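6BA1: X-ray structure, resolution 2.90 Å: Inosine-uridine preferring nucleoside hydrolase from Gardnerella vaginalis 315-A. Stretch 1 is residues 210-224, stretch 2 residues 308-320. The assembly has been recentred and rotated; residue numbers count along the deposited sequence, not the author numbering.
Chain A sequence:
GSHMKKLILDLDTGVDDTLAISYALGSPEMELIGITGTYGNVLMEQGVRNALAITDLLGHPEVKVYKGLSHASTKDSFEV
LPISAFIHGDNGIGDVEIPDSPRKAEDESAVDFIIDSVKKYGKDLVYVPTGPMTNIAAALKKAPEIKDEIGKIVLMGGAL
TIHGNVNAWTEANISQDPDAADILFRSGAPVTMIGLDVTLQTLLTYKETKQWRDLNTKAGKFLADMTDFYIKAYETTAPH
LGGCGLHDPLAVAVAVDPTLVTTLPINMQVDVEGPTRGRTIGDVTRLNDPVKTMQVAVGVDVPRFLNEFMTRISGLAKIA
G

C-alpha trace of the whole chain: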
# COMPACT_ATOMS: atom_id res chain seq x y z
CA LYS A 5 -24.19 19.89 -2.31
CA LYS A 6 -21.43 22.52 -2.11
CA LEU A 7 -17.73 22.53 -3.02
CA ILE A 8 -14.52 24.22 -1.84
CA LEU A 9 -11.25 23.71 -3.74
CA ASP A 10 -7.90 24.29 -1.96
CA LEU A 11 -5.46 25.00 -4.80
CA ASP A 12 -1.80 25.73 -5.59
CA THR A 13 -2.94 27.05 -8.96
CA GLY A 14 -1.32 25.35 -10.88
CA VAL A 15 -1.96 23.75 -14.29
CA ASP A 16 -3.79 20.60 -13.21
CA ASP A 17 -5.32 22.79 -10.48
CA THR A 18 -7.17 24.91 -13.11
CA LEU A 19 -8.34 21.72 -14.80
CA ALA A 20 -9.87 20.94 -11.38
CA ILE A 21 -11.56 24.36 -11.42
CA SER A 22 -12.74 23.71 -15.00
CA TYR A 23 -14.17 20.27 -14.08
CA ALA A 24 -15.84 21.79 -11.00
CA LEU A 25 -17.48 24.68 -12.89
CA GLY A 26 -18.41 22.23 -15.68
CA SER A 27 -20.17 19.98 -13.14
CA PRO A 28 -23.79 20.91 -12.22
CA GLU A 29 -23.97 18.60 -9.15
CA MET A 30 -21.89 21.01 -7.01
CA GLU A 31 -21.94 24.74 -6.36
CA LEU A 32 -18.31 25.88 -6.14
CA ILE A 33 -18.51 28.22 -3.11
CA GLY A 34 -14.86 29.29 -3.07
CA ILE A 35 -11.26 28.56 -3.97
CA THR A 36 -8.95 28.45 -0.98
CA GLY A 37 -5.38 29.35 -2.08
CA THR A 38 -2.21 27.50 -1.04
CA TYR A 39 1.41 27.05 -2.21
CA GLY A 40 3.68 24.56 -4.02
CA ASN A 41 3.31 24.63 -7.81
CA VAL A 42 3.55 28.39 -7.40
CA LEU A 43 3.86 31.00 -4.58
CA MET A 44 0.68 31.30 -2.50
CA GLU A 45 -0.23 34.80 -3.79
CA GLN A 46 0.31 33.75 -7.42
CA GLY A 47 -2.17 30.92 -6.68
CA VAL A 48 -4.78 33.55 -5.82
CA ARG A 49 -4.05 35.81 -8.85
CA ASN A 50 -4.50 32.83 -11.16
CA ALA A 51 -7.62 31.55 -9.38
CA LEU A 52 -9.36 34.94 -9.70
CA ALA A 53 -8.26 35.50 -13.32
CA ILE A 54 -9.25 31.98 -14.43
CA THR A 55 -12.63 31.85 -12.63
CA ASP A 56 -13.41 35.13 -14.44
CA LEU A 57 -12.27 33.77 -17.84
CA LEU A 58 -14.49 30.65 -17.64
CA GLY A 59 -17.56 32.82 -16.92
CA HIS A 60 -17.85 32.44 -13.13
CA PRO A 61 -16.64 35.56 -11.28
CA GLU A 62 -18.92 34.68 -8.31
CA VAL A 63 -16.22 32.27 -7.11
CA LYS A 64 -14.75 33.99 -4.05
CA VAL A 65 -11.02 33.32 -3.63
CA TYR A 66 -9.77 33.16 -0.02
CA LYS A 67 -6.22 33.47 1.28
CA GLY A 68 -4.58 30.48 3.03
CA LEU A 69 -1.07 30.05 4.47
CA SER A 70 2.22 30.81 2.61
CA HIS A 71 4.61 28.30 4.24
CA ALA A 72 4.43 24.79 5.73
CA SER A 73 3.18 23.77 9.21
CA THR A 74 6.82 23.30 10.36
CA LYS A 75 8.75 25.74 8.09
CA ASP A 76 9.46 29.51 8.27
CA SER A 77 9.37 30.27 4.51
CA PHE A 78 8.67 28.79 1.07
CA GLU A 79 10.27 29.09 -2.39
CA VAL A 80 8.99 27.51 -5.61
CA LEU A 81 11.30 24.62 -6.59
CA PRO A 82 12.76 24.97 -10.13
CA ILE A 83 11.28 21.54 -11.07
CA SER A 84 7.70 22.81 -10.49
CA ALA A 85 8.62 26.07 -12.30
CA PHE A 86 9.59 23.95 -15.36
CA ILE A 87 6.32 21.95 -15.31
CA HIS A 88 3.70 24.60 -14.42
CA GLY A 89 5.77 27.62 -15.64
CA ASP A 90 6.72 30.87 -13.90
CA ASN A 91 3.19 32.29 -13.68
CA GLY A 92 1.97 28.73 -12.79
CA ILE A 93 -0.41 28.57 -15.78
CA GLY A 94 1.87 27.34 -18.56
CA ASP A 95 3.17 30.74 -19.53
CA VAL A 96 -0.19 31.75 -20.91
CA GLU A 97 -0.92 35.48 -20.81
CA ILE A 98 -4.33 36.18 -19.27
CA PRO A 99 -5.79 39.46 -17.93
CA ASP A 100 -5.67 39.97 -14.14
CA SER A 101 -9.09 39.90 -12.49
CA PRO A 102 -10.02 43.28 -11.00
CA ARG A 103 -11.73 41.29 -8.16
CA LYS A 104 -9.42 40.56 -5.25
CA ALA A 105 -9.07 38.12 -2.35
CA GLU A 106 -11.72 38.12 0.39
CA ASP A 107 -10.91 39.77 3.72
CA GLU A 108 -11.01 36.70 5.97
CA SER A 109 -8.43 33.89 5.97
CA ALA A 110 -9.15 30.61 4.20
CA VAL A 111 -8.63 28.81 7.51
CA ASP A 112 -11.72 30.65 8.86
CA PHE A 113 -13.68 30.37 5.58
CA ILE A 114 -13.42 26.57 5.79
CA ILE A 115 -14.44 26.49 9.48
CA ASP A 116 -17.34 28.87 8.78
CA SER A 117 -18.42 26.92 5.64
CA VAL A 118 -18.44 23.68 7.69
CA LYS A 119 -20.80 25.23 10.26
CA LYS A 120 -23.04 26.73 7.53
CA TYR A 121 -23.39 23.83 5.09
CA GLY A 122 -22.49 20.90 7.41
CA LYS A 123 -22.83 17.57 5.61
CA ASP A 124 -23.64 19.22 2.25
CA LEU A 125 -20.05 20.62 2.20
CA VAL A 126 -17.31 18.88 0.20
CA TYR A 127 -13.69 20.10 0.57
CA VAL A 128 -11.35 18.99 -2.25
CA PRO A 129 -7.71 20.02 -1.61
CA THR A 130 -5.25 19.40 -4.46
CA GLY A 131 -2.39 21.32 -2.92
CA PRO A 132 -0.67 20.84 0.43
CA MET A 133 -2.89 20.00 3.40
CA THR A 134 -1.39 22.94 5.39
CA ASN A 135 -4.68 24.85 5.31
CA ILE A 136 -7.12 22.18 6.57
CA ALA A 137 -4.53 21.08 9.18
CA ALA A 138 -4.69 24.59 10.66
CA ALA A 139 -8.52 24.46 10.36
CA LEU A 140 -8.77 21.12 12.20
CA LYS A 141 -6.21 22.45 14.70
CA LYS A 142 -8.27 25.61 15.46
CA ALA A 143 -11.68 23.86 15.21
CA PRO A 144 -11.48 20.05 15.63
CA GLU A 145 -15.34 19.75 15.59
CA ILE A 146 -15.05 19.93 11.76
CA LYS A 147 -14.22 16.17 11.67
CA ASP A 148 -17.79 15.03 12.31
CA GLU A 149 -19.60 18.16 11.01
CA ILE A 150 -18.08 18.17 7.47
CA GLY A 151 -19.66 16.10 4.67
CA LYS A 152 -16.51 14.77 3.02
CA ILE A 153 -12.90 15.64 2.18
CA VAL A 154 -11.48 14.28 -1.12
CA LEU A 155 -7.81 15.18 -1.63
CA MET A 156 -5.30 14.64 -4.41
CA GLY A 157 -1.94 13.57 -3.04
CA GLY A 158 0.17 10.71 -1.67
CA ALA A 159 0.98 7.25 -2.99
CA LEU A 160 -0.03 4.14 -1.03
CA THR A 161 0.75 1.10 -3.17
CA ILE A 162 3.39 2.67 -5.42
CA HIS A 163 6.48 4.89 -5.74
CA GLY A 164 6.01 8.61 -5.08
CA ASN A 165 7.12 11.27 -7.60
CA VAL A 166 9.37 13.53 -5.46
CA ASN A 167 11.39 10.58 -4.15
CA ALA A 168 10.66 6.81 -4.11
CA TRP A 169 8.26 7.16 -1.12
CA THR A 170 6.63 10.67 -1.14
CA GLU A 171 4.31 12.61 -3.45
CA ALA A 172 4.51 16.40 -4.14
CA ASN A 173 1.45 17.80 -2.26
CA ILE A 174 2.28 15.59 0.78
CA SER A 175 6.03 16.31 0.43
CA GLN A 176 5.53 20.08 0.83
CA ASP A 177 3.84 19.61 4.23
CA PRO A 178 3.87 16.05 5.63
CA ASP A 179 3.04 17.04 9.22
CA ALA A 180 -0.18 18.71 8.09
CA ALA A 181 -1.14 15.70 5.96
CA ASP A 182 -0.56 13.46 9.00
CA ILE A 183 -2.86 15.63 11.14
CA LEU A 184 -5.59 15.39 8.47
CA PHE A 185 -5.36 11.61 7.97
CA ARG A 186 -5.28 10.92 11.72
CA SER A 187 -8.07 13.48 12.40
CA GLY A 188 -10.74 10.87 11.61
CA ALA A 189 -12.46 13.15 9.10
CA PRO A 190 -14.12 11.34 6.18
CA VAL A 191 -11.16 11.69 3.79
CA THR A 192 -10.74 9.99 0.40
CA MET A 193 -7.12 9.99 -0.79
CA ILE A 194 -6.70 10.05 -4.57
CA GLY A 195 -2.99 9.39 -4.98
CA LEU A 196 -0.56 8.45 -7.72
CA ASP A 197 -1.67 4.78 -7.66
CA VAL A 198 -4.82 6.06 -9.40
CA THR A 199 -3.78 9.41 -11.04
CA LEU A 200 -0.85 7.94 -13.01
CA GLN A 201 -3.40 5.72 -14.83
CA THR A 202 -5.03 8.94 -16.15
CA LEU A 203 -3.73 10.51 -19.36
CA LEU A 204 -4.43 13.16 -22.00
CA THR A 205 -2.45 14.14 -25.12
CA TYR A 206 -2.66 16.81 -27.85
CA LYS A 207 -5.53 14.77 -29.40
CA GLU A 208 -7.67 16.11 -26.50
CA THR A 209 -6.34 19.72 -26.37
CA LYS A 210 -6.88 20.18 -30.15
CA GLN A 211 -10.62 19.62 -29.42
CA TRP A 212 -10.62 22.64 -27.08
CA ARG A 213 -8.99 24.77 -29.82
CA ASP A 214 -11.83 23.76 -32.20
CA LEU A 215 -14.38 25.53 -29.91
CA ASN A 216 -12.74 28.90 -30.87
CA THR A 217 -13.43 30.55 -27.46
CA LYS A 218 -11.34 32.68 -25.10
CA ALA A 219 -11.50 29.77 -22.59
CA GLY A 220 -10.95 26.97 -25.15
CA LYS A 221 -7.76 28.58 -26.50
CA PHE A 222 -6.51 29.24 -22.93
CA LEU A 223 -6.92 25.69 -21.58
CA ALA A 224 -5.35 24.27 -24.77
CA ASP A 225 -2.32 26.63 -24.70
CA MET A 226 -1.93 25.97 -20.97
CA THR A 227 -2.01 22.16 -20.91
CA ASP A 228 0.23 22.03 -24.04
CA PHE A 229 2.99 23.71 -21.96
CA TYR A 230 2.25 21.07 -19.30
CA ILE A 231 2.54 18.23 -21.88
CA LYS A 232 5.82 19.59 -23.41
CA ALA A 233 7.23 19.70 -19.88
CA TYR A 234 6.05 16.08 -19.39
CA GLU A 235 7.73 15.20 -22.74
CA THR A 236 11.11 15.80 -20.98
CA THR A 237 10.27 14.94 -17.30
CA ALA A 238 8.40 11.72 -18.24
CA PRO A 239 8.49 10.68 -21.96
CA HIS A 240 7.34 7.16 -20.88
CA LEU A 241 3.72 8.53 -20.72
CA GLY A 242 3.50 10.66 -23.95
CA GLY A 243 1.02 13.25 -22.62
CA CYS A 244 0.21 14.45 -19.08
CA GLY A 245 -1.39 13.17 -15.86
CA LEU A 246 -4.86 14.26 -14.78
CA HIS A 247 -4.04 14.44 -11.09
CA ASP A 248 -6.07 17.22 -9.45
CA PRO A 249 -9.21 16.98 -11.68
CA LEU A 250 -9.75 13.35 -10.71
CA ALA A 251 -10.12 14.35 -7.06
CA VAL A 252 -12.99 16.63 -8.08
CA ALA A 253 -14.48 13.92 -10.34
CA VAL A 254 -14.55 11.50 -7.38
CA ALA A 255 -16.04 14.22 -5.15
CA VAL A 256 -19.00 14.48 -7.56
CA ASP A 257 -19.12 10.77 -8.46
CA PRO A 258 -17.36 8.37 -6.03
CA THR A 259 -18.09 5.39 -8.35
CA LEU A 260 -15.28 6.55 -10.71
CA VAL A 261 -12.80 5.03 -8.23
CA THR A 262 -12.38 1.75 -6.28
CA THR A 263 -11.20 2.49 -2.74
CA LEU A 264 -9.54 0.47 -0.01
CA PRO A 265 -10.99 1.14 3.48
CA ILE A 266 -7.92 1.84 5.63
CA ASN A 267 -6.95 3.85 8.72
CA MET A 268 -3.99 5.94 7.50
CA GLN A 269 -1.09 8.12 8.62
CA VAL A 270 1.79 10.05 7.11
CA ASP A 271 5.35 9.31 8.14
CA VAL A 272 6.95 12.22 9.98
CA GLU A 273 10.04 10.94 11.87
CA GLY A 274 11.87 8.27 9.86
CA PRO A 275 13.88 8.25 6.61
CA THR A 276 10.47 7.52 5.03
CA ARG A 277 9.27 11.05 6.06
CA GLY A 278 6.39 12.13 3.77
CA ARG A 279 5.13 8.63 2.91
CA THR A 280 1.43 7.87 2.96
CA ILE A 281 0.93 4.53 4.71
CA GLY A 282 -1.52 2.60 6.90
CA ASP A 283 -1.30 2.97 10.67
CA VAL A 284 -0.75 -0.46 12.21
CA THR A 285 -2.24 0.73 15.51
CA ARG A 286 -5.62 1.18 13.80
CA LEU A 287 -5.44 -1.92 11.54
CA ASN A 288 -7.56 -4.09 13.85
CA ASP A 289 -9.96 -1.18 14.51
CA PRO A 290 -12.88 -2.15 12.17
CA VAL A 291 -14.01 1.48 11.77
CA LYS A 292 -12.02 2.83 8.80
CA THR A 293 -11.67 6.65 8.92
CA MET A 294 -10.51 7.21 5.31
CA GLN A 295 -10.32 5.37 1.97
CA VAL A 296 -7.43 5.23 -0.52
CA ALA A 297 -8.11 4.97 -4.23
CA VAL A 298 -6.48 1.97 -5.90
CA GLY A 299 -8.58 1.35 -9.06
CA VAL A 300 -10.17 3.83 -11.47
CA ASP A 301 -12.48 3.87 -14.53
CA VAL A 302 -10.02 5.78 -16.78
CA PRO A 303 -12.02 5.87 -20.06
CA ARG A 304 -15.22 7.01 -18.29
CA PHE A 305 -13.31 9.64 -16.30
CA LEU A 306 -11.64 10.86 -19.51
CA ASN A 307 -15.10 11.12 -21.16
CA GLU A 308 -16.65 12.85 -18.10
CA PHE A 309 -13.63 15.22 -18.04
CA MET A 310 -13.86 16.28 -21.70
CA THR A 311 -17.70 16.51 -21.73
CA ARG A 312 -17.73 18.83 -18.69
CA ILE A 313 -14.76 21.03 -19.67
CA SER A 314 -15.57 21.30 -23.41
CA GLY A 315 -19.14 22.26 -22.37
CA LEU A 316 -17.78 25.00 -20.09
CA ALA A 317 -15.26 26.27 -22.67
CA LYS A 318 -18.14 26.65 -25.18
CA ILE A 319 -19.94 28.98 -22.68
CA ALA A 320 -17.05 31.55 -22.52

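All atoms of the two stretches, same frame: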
# COMPACT_ATOMS: atom_id res chain seq x y z
N LYS A 210 -6.45 19.71 -28.83
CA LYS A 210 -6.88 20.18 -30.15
C LYS A 210 -8.40 20.31 -30.26
O LYS A 210 -8.88 21.12 -31.05
CB LYS A 210 -6.36 19.26 -31.26
N GLN A 211 -9.15 19.51 -29.49
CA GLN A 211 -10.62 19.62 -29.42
C GLN A 211 -11.08 20.92 -28.76
O GLN A 211 -12.09 21.49 -29.17
CB GLN A 211 -11.24 18.43 -28.67
CG GLN A 211 -11.04 17.08 -29.34
CD GLN A 211 -11.52 15.93 -28.47
OE1 GLN A 211 -12.49 16.06 -27.72
NE2 GLN A 211 -10.84 14.80 -28.56
N TRP A 212 -10.34 21.36 -27.74
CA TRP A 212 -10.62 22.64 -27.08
C TRP A 212 -10.33 23.85 -27.99
O TRP A 212 -11.04 24.85 -27.92
CB TRP A 212 -9.83 22.77 -25.77
CG TRP A 212 -10.27 21.82 -24.67
CD1 TRP A 212 -11.48 21.20 -24.55
CD2 TRP A 212 -9.50 21.43 -23.53
NE1 TRP A 212 -11.49 20.42 -23.42
CE2 TRP A 212 -10.29 20.55 -22.77
CE3 TRP A 212 -8.20 21.73 -23.09
CZ2 TRP A 212 -9.83 19.97 -21.58
CZ3 TRP A 212 -7.75 21.15 -21.90
CH2 TRP A 212 -8.56 20.28 -21.17
N ARG A 213 -9.29 23.74 -28.81
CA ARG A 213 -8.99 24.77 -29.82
C ARG A 213 -10.10 24.91 -30.86
O ARG A 213 -10.40 26.02 -31.30
CB ARG A 213 -7.68 24.47 -30.54
CG ARG A 213 -6.46 24.59 -29.66
CD ARG A 213 -5.19 24.59 -30.49
NE ARG A 213 -4.03 24.30 -29.64
CZ ARG A 213 -3.48 25.15 -28.78
NH1 ARG A 213 -3.95 26.39 -28.63
NH2 ARG A 213 -2.43 24.76 -28.06
N ASP A 214 -10.72 23.78 -31.23
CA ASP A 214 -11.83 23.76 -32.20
C ASP A 214 -13.09 24.54 -31.76
O ASP A 214 -13.89 24.93 -32.61
CB ASP A 214 -12.25 22.31 -32.54
CG ASP A 214 -11.16 21.52 -33.26
OD1 ASP A 214 -10.35 22.11 -34.01
OD2 ASP A 214 -11.12 20.28 -33.09
N LEU A 215 -13.25 24.74 -30.45
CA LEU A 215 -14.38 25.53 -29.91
C LEU A 215 -14.25 27.04 -30.17
O LEU A 215 -15.25 27.76 -30.09
CB LEU A 215 -14.54 25.25 -28.41
CG LEU A 215 -14.81 23.79 -28.02
CD1 LEU A 215 -14.74 23.63 -26.51
CD2 LEU A 215 -16.14 23.29 -28.57
N ASN A 216 -13.03 27.51 -30.44
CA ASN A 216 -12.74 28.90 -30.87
C ASN A 216 -13.03 29.98 -29.82
O ASN A 216 -13.17 31.16 -30.18
CB ASN A 216 -13.49 29.26 -32.17
CG ASN A 216 -13.29 28.24 -33.27
OD1 ASN A 216 -12.33 27.47 -33.27
ND2 ASN A 216 -14.21 28.23 -34.23
N THR A 217 -13.09 29.61 -28.54
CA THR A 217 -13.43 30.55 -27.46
C THR A 217 -12.19 31.09 -26.77
O THR A 217 -11.08 30.58 -26.96
CB THR A 217 -14.37 29.90 -26.42
OG1 THR A 217 -13.75 28.71 -25.90
CG2 THR A 217 -15.71 29.54 -27.05
N LYS A 218 -12.39 32.14 -25.97
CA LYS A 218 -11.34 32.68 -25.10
C LYS A 218 -10.85 31.57 -24.15
O LYS A 218 -9.64 31.35 -24.03
CB LYS A 218 -11.86 33.88 -24.30
N ALA A 219 -11.79 30.86 -23.53
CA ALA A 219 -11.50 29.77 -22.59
C ALA A 219 -10.88 28.54 -23.26
O ALA A 219 -9.92 27.96 -22.73
CB ALA A 219 -12.76 29.38 -21.83
N GLY A 220 -11.44 28.13 -24.40
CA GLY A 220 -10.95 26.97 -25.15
C GLY A 220 -9.49 27.11 -25.56
O GLY A 220 -8.70 26.18 -25.36
N LYS A 221 -9.14 28.27 -26.12
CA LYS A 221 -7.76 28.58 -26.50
C LYS A 221 -6.82 28.63 -25.29
O LYS A 221 -5.67 28.19 -25.38
CB LYS A 221 -7.69 29.89 -27.30
CG LYS A 221 -6.32 30.23 -27.88
CD LYS A 221 -6.20 31.73 -28.11
CE LYS A 221 -4.79 32.26 -28.28
NZ LYS A 221 -3.89 31.37 -29.08
N PHE A 222 -7.30 29.16 -24.17
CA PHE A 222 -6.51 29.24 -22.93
C PHE A 222 -6.13 27.86 -22.39
O PHE A 222 -4.94 27.57 -22.20
CB PHE A 222 -7.25 30.04 -21.85
CG PHE A 222 -6.69 29.87 -20.46
CD1 PHE A 222 -5.47 30.46 -20.12
CD2 PHE A 222 -7.37 29.12 -19.50
CE1 PHE A 222 -4.94 30.29 -18.85
CE2 PHE A 222 -6.84 28.95 -18.24
CZ PHE A 222 -5.62 29.53 -17.90
N LEU A 223 -7.14 27.03 -22.14
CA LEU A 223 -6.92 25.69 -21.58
C LEU A 223 -6.05 24.82 -22.47
O LEU A 223 -5.26 24.01 -21.97
CB LEU A 223 -8.26 24.98 -21.30
CG LEU A 223 -9.16 25.57 -20.21
CD1 LEU A 223 -10.50 24.87 -20.19
CD2 LEU A 223 -8.49 25.48 -18.84
N ALA A 224 -6.19 24.98 -23.79
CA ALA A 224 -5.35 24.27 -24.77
C ALA A 224 -3.90 24.72 -24.70
O ALA A 224 -3.00 23.89 -24.52
CB ALA A 224 -5.90 24.46 -26.18
N GLU A 308 -16.01 11.91 -19.04
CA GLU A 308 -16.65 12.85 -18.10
C GLU A 308 -15.89 14.18 -18.08
O GLU A 308 -16.49 15.25 -18.11
CB GLU A 308 -16.69 12.24 -16.68
CG GLU A 308 -17.93 12.57 -15.87
CD GLU A 308 -19.17 11.82 -16.34
OE1 GLU A 308 -19.08 10.64 -16.71
OE2 GLU A 308 -20.27 12.42 -16.32
N PHE A 309 -14.56 14.08 -18.03
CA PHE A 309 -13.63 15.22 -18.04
C PHE A 309 -13.81 16.12 -19.27
O PHE A 309 -13.99 17.32 -19.13
CB PHE A 309 -12.19 14.68 -17.97
CG PHE A 309 -11.11 15.72 -18.01
CD1 PHE A 309 -10.55 16.11 -19.22
CD2 PHE A 309 -10.61 16.25 -16.83
CE1 PHE A 309 -9.53 17.05 -19.26
CE2 PHE A 309 -9.59 17.20 -16.86
CZ PHE A 309 -9.04 17.59 -18.08
N MET A 310 -13.76 15.52 -20.45
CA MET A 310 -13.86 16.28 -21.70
C MET A 310 -15.27 16.84 -21.94
O MET A 310 -15.40 17.97 -22.41
CB MET A 310 -13.42 15.43 -22.90
CG MET A 310 -11.94 15.05 -22.88
SD MET A 310 -10.81 16.45 -22.97
CE MET A 310 -10.98 16.93 -24.67
N THR A 311 -16.30 16.06 -21.61
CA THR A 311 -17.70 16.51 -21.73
C THR A 311 -17.95 17.76 -20.88
O THR A 311 -18.51 18.75 -21.37
CB THR A 311 -18.69 15.40 -21.31
OG1 THR A 311 -18.51 14.26 -22.16
CG2 THR A 311 -20.15 15.87 -21.43
N ARG A 312 -17.53 17.72 -19.62
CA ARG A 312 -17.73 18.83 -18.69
C ARG A 312 -16.95 20.08 -19.07
O ARG A 312 -17.50 21.18 -19.07
CB ARG A 312 -17.38 18.41 -17.26
CG ARG A 312 -18.41 17.51 -16.61
CD ARG A 312 -17.81 16.67 -15.49
NE ARG A 312 -18.75 16.41 -14.40
CZ ARG A 312 -19.81 15.60 -14.47
NH1 ARG A 312 -20.13 14.94 -15.58
NH2 ARG A 312 -20.58 15.46 -13.40
N ILE A 313 -15.67 19.91 -19.39
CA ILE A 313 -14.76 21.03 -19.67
C ILE A 313 -15.00 21.64 -21.05
O ILE A 313 -14.99 22.87 -21.19
CB ILE A 313 -13.29 20.64 -19.45
CG1 ILE A 313 -13.05 20.38 -17.95
CG2 ILE A 313 -12.34 21.73 -19.94
CD1 ILE A 313 -11.73 19.73 -17.62
N SER A 314 -15.22 20.80 -22.07
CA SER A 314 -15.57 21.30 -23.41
C SER A 314 -16.93 22.03 -23.42
O SER A 314 -17.11 22.99 -24.17
CB SER A 314 -15.56 20.18 -24.45
OG SER A 314 -14.33 19.49 -24.46
N GLY A 315 -17.86 21.57 -22.58
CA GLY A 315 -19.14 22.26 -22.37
C GLY A 315 -18.99 23.64 -21.73
O GLY A 315 -19.69 24.58 -22.11
N LEU A 316 -18.09 23.74 -20.75
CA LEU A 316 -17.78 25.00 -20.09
C LEU A 316 -17.02 25.97 -20.99
O LEU A 316 -17.30 27.17 -20.98
CB LEU A 316 -16.96 24.76 -18.82
CG LEU A 316 -16.74 25.99 -17.93
CD1 LEU A 316 -18.04 26.35 -17.22
CD2 LEU A 316 -15.62 25.74 -16.94
N ALA A 317 -16.04 25.45 -21.73
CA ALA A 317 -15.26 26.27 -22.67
C ALA A 317 -16.11 26.87 -23.80
O ALA A 317 -15.82 27.96 -24.28
CB ALA A 317 -14.11 25.46 -23.25
N LYS A 318 -17.16 26.15 -24.21
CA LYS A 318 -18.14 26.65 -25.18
C LYS A 318 -18.93 27.86 -24.65
O LYS A 318 -19.27 28.76 -25.41
CB LYS A 318 -19.12 25.55 -25.61
N ILE A 319 -19.20 27.88 -23.34
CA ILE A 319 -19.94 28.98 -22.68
C ILE A 319 -19.17 30.32 -22.61
O ILE A 319 -19.81 31.37 -22.68
CB ILE A 319 -20.48 28.51 -21.29
CG1 ILE A 319 -21.83 27.79 -21.50
CG2 ILE A 319 -20.64 29.65 -20.28
CD1 ILE A 319 -22.25 26.89 -20.36
N ALA A 320 -17.85 30.30 -22.49
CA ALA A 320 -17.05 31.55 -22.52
C ALA A 320 -16.58 31.89 -23.94
O ALA A 320 -15.54 32.51 -24.15
CB ALA A 320 -15.86 31.43 -21.58

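The most distinctive element of this contact is a threonine hydroxyl that serves two helices at once. Thr 217 occupies the N-cap position of helix 218-224, where its OG1 accepts a hydrogen bond from Gly 220 N at 2.8 Å; the same OG1 donates to Ala 317 O, 2.7 Å away, near the C-terminal end of stretch 2. Carbonyls in the last turn of a helix lack the usual amide partners, and the hydroxyl supplies one here while satisfying a free amide in the first turn of its own helix. Threonine suits the position because its oxygen can accept and donate together. Thr 217 has chi1 in the p well, and its CG2 lies 4.0 Å from Lys 318 O.

The chain reaches this cap through a sharp reversal. A type I turn runs from Arg 213 to Asn 216, whose positive phi takes the backbone out of helical geometry just before Thr 217. Stretch 1 therefore meets helix 308-319 with both of its helical segments, Trp 212 contributing from the first and Ala 219 and Leu 223 from the second.

Around the cap, small residues allow a close approach. The axes of helices 218-224 and 308-319 come within 7.8 Å at an angle of 132°, and the CA atoms of Gly 220 and Ala 317 are 5.0 Å apart. Ala 317 points toward stretch 1, its CB 3.9 Å from Gly 220 N and 3.8 Å from Leu 215 CD1. Gly 220 has no side chain, and a CB in its place would clash with Trp 212 O at 2.5 Å, so glycine leaves room for the Trp 212 carbonyl. Ala 219 CB meets Ala 320 CB at 3.7 Å, extending the apolar surface to the end of stretch 2.

Farther back along helix 308-319, more of Trp 212 is covered by the other stretch than of any other residue, 98 Å². Its CA-to-CB bond points sideways, but the indole reaches across and fits as a knob among Phe 309, Met 310, Ile 313 and Ser 314. Trp 212 CZ2 lies 3.5 Å from Ile 313 CG2 and 3.7 Å from Phe 309 CE1, the latter at the edge of the indole. Met 310, with all three chi angles in the m well, brings SD to 4.7 Å from the centroid of the five-membered ring of Trp 212 in an oblique approach. Met 310 CE sits 3.5 Å from Gln 211 OE1 at the exposed margin.

The polar edge of the indole is also accommodated. Trp 212 NE1 makes a weak hydrogen bond to Ser 314 OG at 3.2 Å, while Ser 314 OG donates to Met 310 O at 2.8 Å within its own helix. Leu 215 CD1 packs 3.4 Å from Ser 314 O, and Leu 223 CD1 reaches Ile 313 CG2 at 3.6 Å. The stretches bury 594 Å² between them, both sides summed; the contact combines apolar packing with the hydrogen bond from Thr 217 OG1 to Ala 317 O.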